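PDB 4WA0: possible adhesin, which probably mediates attachment of the cell to cellulose as a tapirin, this chain being its C-terminal beta-helix domain, which binds a magnesium ion. Local coordinates for residues Val162-Leu167 / Lys182-Thr187; Leu119-Val125 / Leu139-Thr145. All coordinates share one frame. Where two conformers were deposited one is given. Residue numbers count along the deposited sequence, not the author numbering.

Contact 1 of 2, residues Val162-Leu167 / Lys182-Thr187; sequences VYCNSL and KLYLAT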
# COMPACT_ATOMS: atom_id res chain seq x y z
N VAL A 162 12.41 -20.48 -7.93
CA VAL A 162 13.00 -19.27 -7.36
C VAL A 162 14.37 -19.07 -7.97
O VAL A 162 15.16 -20.02 -7.97
CB VAL A 162 13.16 -19.46 -5.85
CG1 VAL A 162 14.00 -18.35 -5.30
CG2 VAL A 162 11.80 -19.54 -5.21
N TYR A 163 14.67 -17.88 -8.45
CA TYR A 163 15.91 -17.61 -9.19
C TYR A 163 16.61 -16.46 -8.48
O TYR A 163 15.97 -15.44 -8.35
CB TYR A 163 15.58 -17.22 -10.57
CG TYR A 163 14.79 -18.22 -11.42
CD1 TYR A 163 13.44 -18.33 -11.26
CD2 TYR A 163 15.42 -19.06 -12.38
CE1 TYR A 163 12.71 -19.22 -12.00
CE2 TYR A 163 14.70 -19.94 -13.15
CZ TYR A 163 13.34 -20.01 -12.94
OH TYR A 163 12.58 -20.91 -13.65
N CYS A 164 17.83 -16.64 -7.98
CA CYS A 164 18.59 -15.58 -7.23
C CYS A 164 20.02 -15.59 -7.73
O CYS A 164 20.55 -16.61 -8.11
CB CYS A 164 18.65 -15.66 -5.65
SG CYS A 164 17.17 -16.31 -4.88
N ASN A 165 20.66 -14.46 -7.66
CA ASN A 165 22.09 -14.47 -7.88
C ASN A 165 22.90 -15.17 -6.84
O ASN A 165 23.82 -15.91 -7.16
CB ASN A 165 22.61 -13.01 -8.06
CG ASN A 165 24.07 -12.97 -8.41
OD1 ASN A 165 24.90 -12.65 -7.55
ND2 ASN A 165 24.40 -13.43 -9.59
N SER A 166 22.59 -14.92 -5.58
CA SER A 166 23.37 -15.39 -4.45
C SER A 166 22.45 -15.58 -3.25
O SER A 166 21.38 -14.94 -3.16
CB SER A 166 24.44 -14.34 -4.08
OG SER A 166 25.42 -14.24 -5.10
N LEU A 167 22.89 -16.45 -2.35
CA LEU A 167 22.18 -16.80 -1.15
C LEU A 167 23.09 -16.74 0.04
O LEU A 167 24.22 -17.29 -0.02
CB LEU A 167 21.61 -18.18 -1.29
CG LEU A 167 20.81 -18.69 -0.10
CD1 LEU A 167 19.54 -17.90 0.23
CD2 LEU A 167 20.55 -20.18 -0.23
N LYS A 182 12.02 -25.59 -6.70
CA LYS A 182 13.23 -25.54 -7.51
C LYS A 182 13.93 -24.22 -7.18
O LYS A 182 13.34 -23.12 -7.44
CB LYS A 182 12.86 -25.49 -9.00
CG LYS A 182 12.08 -26.75 -9.38
CD LYS A 182 11.49 -26.80 -10.78
CE LYS A 182 10.43 -25.73 -11.01
NZ LYS A 182 9.27 -25.95 -10.08
N LEU A 183 15.14 -24.29 -6.61
CA LEU A 183 15.96 -23.11 -6.36
C LEU A 183 17.12 -23.06 -7.37
O LEU A 183 17.87 -24.05 -7.50
CB LEU A 183 16.55 -23.12 -4.98
CG LEU A 183 17.48 -21.97 -4.51
CD1 LEU A 183 16.80 -20.64 -4.66
CD2 LEU A 183 17.98 -22.28 -3.10
N TYR A 184 17.28 -21.93 -8.01
CA TYR A 184 18.36 -21.70 -8.98
C TYR A 184 19.21 -20.57 -8.49
O TYR A 184 18.67 -19.50 -8.24
CB TYR A 184 17.86 -21.35 -10.39
CG TYR A 184 16.88 -22.32 -11.06
CD1 TYR A 184 15.52 -22.26 -10.80
CD2 TYR A 184 17.31 -23.21 -12.04
CE1 TYR A 184 14.62 -23.12 -11.46
CE2 TYR A 184 16.44 -24.06 -12.67
CZ TYR A 184 15.09 -23.99 -12.39
OH TYR A 184 14.20 -24.80 -13.07
N LEU A 185 20.52 -20.83 -8.30
CA LEU A 185 21.43 -19.82 -7.82
C LEU A 185 22.49 -19.64 -8.84
O LEU A 185 23.02 -20.64 -9.34
CB LEU A 185 22.03 -20.30 -6.47
CG LEU A 185 21.02 -20.47 -5.35
CD1 LEU A 185 21.73 -21.02 -4.15
CD2 LEU A 185 20.37 -19.13 -5.05
N ALA A 186 22.80 -18.40 -9.18
CA ALA A 186 23.87 -18.10 -10.17
C ALA A 186 25.28 -18.38 -9.63
O ALA A 186 26.20 -18.43 -10.37
CB ALA A 186 23.77 -16.64 -10.59
N THR A 187 25.41 -18.44 -8.33
CA THR A 187 26.70 -18.68 -7.62
C THR A 187 26.53 -19.82 -6.67
O THR A 187 25.41 -20.41 -6.52
CB THR A 187 27.07 -17.38 -6.82
OG1 THR A 187 26.01 -17.05 -5.88
CG2 THR A 187 27.27 -16.18 -7.77
O HOH W 1 25.35 -17.94 -3.21
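Tyr184, Val162 and Leu185 lose the most surface here, 74, 63 and 57 Å², and they mark the two faces of a parallel strand pair. The axes of 162-164 and 182-185 run 4.8 Å apart at 14°. On one face Tyr184 lies beside its register partner Tyr163: both tyrosines have chi1 near -60°, setting their rings side by side; the rings, 2° from parallel, are slid apart and barely overlap, with centroids 4.5 Å apart and Tyr163 CE2 3.4 Å from Tyr184 CD1. The reverse face is apolar. Val162 CG1 meets Leu183 CD1 at 3.7 Å, while Leu185 CD2 approaches Cys164 CB at 3.9 Å. Beyond the corner, Leu167 CB of the next sheet lies 4.0 Å from Leu185 CD1. Hydrogen bonds fix the register: Val162 N to Lys182 O (2.8 Å), Tyr184 N to Val162 O (2.9 Å), Cys164 N to Tyr184 O (3.0 Å) and Ala186 N to Cys164 O (3.1 Å). Past the corner at Asn165 the side chain of Thr187 takes over, its OG1 donating to Asn165 O at 2.8 Å and accepting from a water that also receives Leu167 N. This is the stacking of successive coils in a beta-helix. Strand 139-142 flanks 161-164 on its other edge, Leu156 of strand 153-156 packs against Val162 and Leu183 inside the helix, and Phe210 in a loop touches both tyrosines outside.

Contact 2 of 2, residues Leu119-Val125 / Leu139-Thr145; sequences LFSDSNV and LASIRGT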
# COMPACT_ATOMS: atom_id res chain seq x y z
N LEU A 119 7.25 -12.94 -6.49
CA LEU A 119 8.13 -11.85 -6.06
C LEU A 119 9.14 -11.54 -7.15
O LEU A 119 9.83 -12.42 -7.71
CB LEU A 119 8.86 -12.31 -4.78
CG LEU A 119 9.78 -11.30 -4.12
CD1 LEU A 119 9.81 -11.52 -2.64
CD2 LEU A 119 11.18 -11.30 -4.71
N PHE A 120 9.32 -10.24 -7.40
CA PHE A 120 10.33 -9.77 -8.36
C PHE A 120 11.08 -8.67 -7.74
O PHE A 120 10.44 -7.67 -7.34
CB PHE A 120 9.66 -9.24 -9.62
CG PHE A 120 8.93 -10.28 -10.40
CD1 PHE A 120 7.61 -10.57 -10.13
CD2 PHE A 120 9.58 -10.97 -11.41
CE1 PHE A 120 6.97 -11.57 -10.83
CE2 PHE A 120 8.93 -11.98 -12.10
CZ PHE A 120 7.64 -12.29 -11.78
N SER A 121 12.40 -8.81 -7.60
CA SER A 121 13.24 -7.79 -7.05
C SER A 121 14.37 -7.57 -8.01
O SER A 121 15.00 -8.56 -8.50
CB SER A 121 13.80 -8.14 -5.69
OG SER A 121 14.94 -7.33 -5.41
N ASP A 122 14.68 -6.31 -8.26
CA ASP A 122 15.79 -5.94 -9.16
C ASP A 122 17.11 -5.80 -8.41
O ASP A 122 18.14 -5.50 -9.01
CB ASP A 122 15.46 -4.68 -10.00
CG ASP A 122 14.43 -4.93 -11.06
OD1 ASP A 122 14.21 -6.12 -11.42
OD2 ASP A 122 13.91 -3.90 -11.59
N SER A 123 17.09 -6.11 -7.11
CA SER A 123 18.26 -5.99 -6.25
C SER A 123 18.24 -7.08 -5.17
O SER A 123 17.90 -8.25 -5.45
CB SER A 123 18.34 -4.53 -5.72
OG SER A 123 19.48 -4.31 -4.92
N ASN A 124 18.63 -6.74 -3.97
CA ASN A 124 18.70 -7.69 -2.89
C ASN A 124 17.39 -7.77 -2.10
O ASN A 124 16.63 -6.78 -1.96
CB ASN A 124 19.81 -7.28 -1.96
CG ASN A 124 21.11 -7.00 -2.71
OD1 ASN A 124 21.61 -7.85 -3.49
ND2 ASN A 124 21.68 -5.88 -2.44
N VAL A 125 17.20 -8.95 -1.50
CA VAL A 125 16.12 -9.21 -0.57
C VAL A 125 16.75 -9.65 0.76
O VAL A 125 17.39 -10.66 0.78
CB VAL A 125 15.09 -10.21 -1.07
CG1 VAL A 125 14.01 -10.50 -0.04
CG2 VAL A 125 14.49 -9.72 -2.38
N LEU A 139 6.69 -18.28 -7.57
CA LEU A 139 7.80 -17.78 -8.32
C LEU A 139 8.50 -16.62 -7.64
O LEU A 139 7.86 -15.74 -7.02
CB LEU A 139 7.28 -17.33 -9.65
CG LEU A 139 8.13 -16.66 -10.69
CD1 LEU A 139 9.09 -17.68 -11.23
CD2 LEU A 139 7.35 -16.17 -11.91
N ALA A 140 9.83 -16.59 -7.74
CA ALA A 140 10.58 -15.41 -7.26
C ALA A 140 11.80 -15.25 -8.17
O ALA A 140 12.42 -16.24 -8.63
CB ALA A 140 11.00 -15.52 -5.79
N SER A 141 12.05 -14.02 -8.48
CA SER A 141 13.17 -13.59 -9.28
C SER A 141 13.84 -12.46 -8.56
O SER A 141 13.25 -11.33 -8.43
CB SER A 141 12.62 -13.16 -10.66
OG SER A 141 13.65 -12.68 -11.49
N ILE A 142 15.08 -12.73 -8.11
CA ILE A 142 15.86 -11.83 -7.28
C ILE A 142 17.19 -11.63 -7.94
O ILE A 142 18.01 -12.54 -7.95
CB ILE A 142 16.01 -12.39 -5.84
CG1 ILE A 142 14.60 -12.61 -5.24
CG2 ILE A 142 16.95 -11.52 -5.02
CD1 ILE A 142 14.58 -13.36 -3.94
N ARG A 143 17.45 -10.42 -8.44
CA ARG A 143 18.65 -10.22 -9.26
C ARG A 143 19.90 -10.10 -8.46
O ARG A 143 20.99 -10.26 -8.99
CB ARG A 143 18.55 -8.99 -10.19
CG ARG A 143 17.32 -8.95 -11.06
CD ARG A 143 17.31 -10.11 -11.97
NE ARG A 143 16.21 -10.01 -12.98
CZ ARG A 143 16.36 -9.88 -14.29
NH1 ARG A 143 17.58 -9.75 -14.81
NH2 ARG A 143 15.28 -9.87 -15.08
N GLY A 144 19.76 -9.75 -7.20
CA GLY A 144 20.86 -9.75 -6.28
C GLY A 144 20.87 -10.93 -5.33
O GLY A 144 20.65 -12.08 -5.69
N THR A 145 21.11 -10.63 -4.07
CA THR A 145 21.28 -11.60 -3.07
C THR A 145 19.98 -11.75 -2.28
O THR A 145 19.36 -10.75 -1.93
CB THR A 145 22.43 -11.23 -2.10
OG1 THR A 145 23.67 -11.03 -2.84
CG2 THR A 145 22.59 -12.23 -0.94
O HOH W 2 13.75 -9.57 -10.87
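Ile142 lies at the apolar centre, with its CG1 3.7 Å from Leu119 CD2 and its CD1 4.0 Å from Val125 CG2; Leu119 CB also rests 4.0 Å from Ala140 CB. On the reverse face Phe120 CZ reaches Leu139 CD2 at 3.9 Å. The two strands carrying these side chains, 119-121 and 139-142, are parallel, with axes 4.7 Å apart at 5°, and are held by Leu119 N to Leu139 O (2.9 Å), Ser141 N to Leu119 O (2.8 Å), Ser121 N to Ser141 O (2.8 Å) and Arg143 N to Ser121 O (3.1 Å). Farther out, both segments turn a corner of the beta-helix. Ser121 OG accepts from Ser123 N at 3.0 Å, an ST turn, and Gly144 N donates to Ser123 O (3.0 Å). Asn124 OD1 receives Thr145 N at 2.9 Å; an ideal CB on Gly144 would lie 2.2 Å from that OD1, so the close fit depends on glycine. Val125 N to Thr145 O (2.8 Å) resumes the pairing on the next face. Asn124 ND2 also bonds Glu105. Strand 99-102 borders 119-121, strand 161-164 borders 139-142, and Pro216 packs on Phe120 and Tyr212 on Ser141, whose OG is hydrogen-bonded to Pro213 O.

How the contacts relate
Contact 2 closes before contact 1 opens, and their centres are about 9 Å apart, on the same side of the chain's centre. Together they sample four consecutive coils: strands 119-121, 139-142, 161-164 and 182-185 are successive neighbours in one long sheet. The junction is between 139-142 and 161-164, where Tyr163 N lies 2.8 Å from Ala140 O and Tyr163 O lies 2.9 Å from Ile142 N, both probable hydrogen bonds. The corners also pack together, with Asn165 CB 3.2 Å from Gly144 O. Contact 1 lies nearer one end, its centre about 28 Å from the chain's centre against 19 Å. Both repeat one coil-to-coil pairing along the beta-helix, structural packing away from the magnesium site.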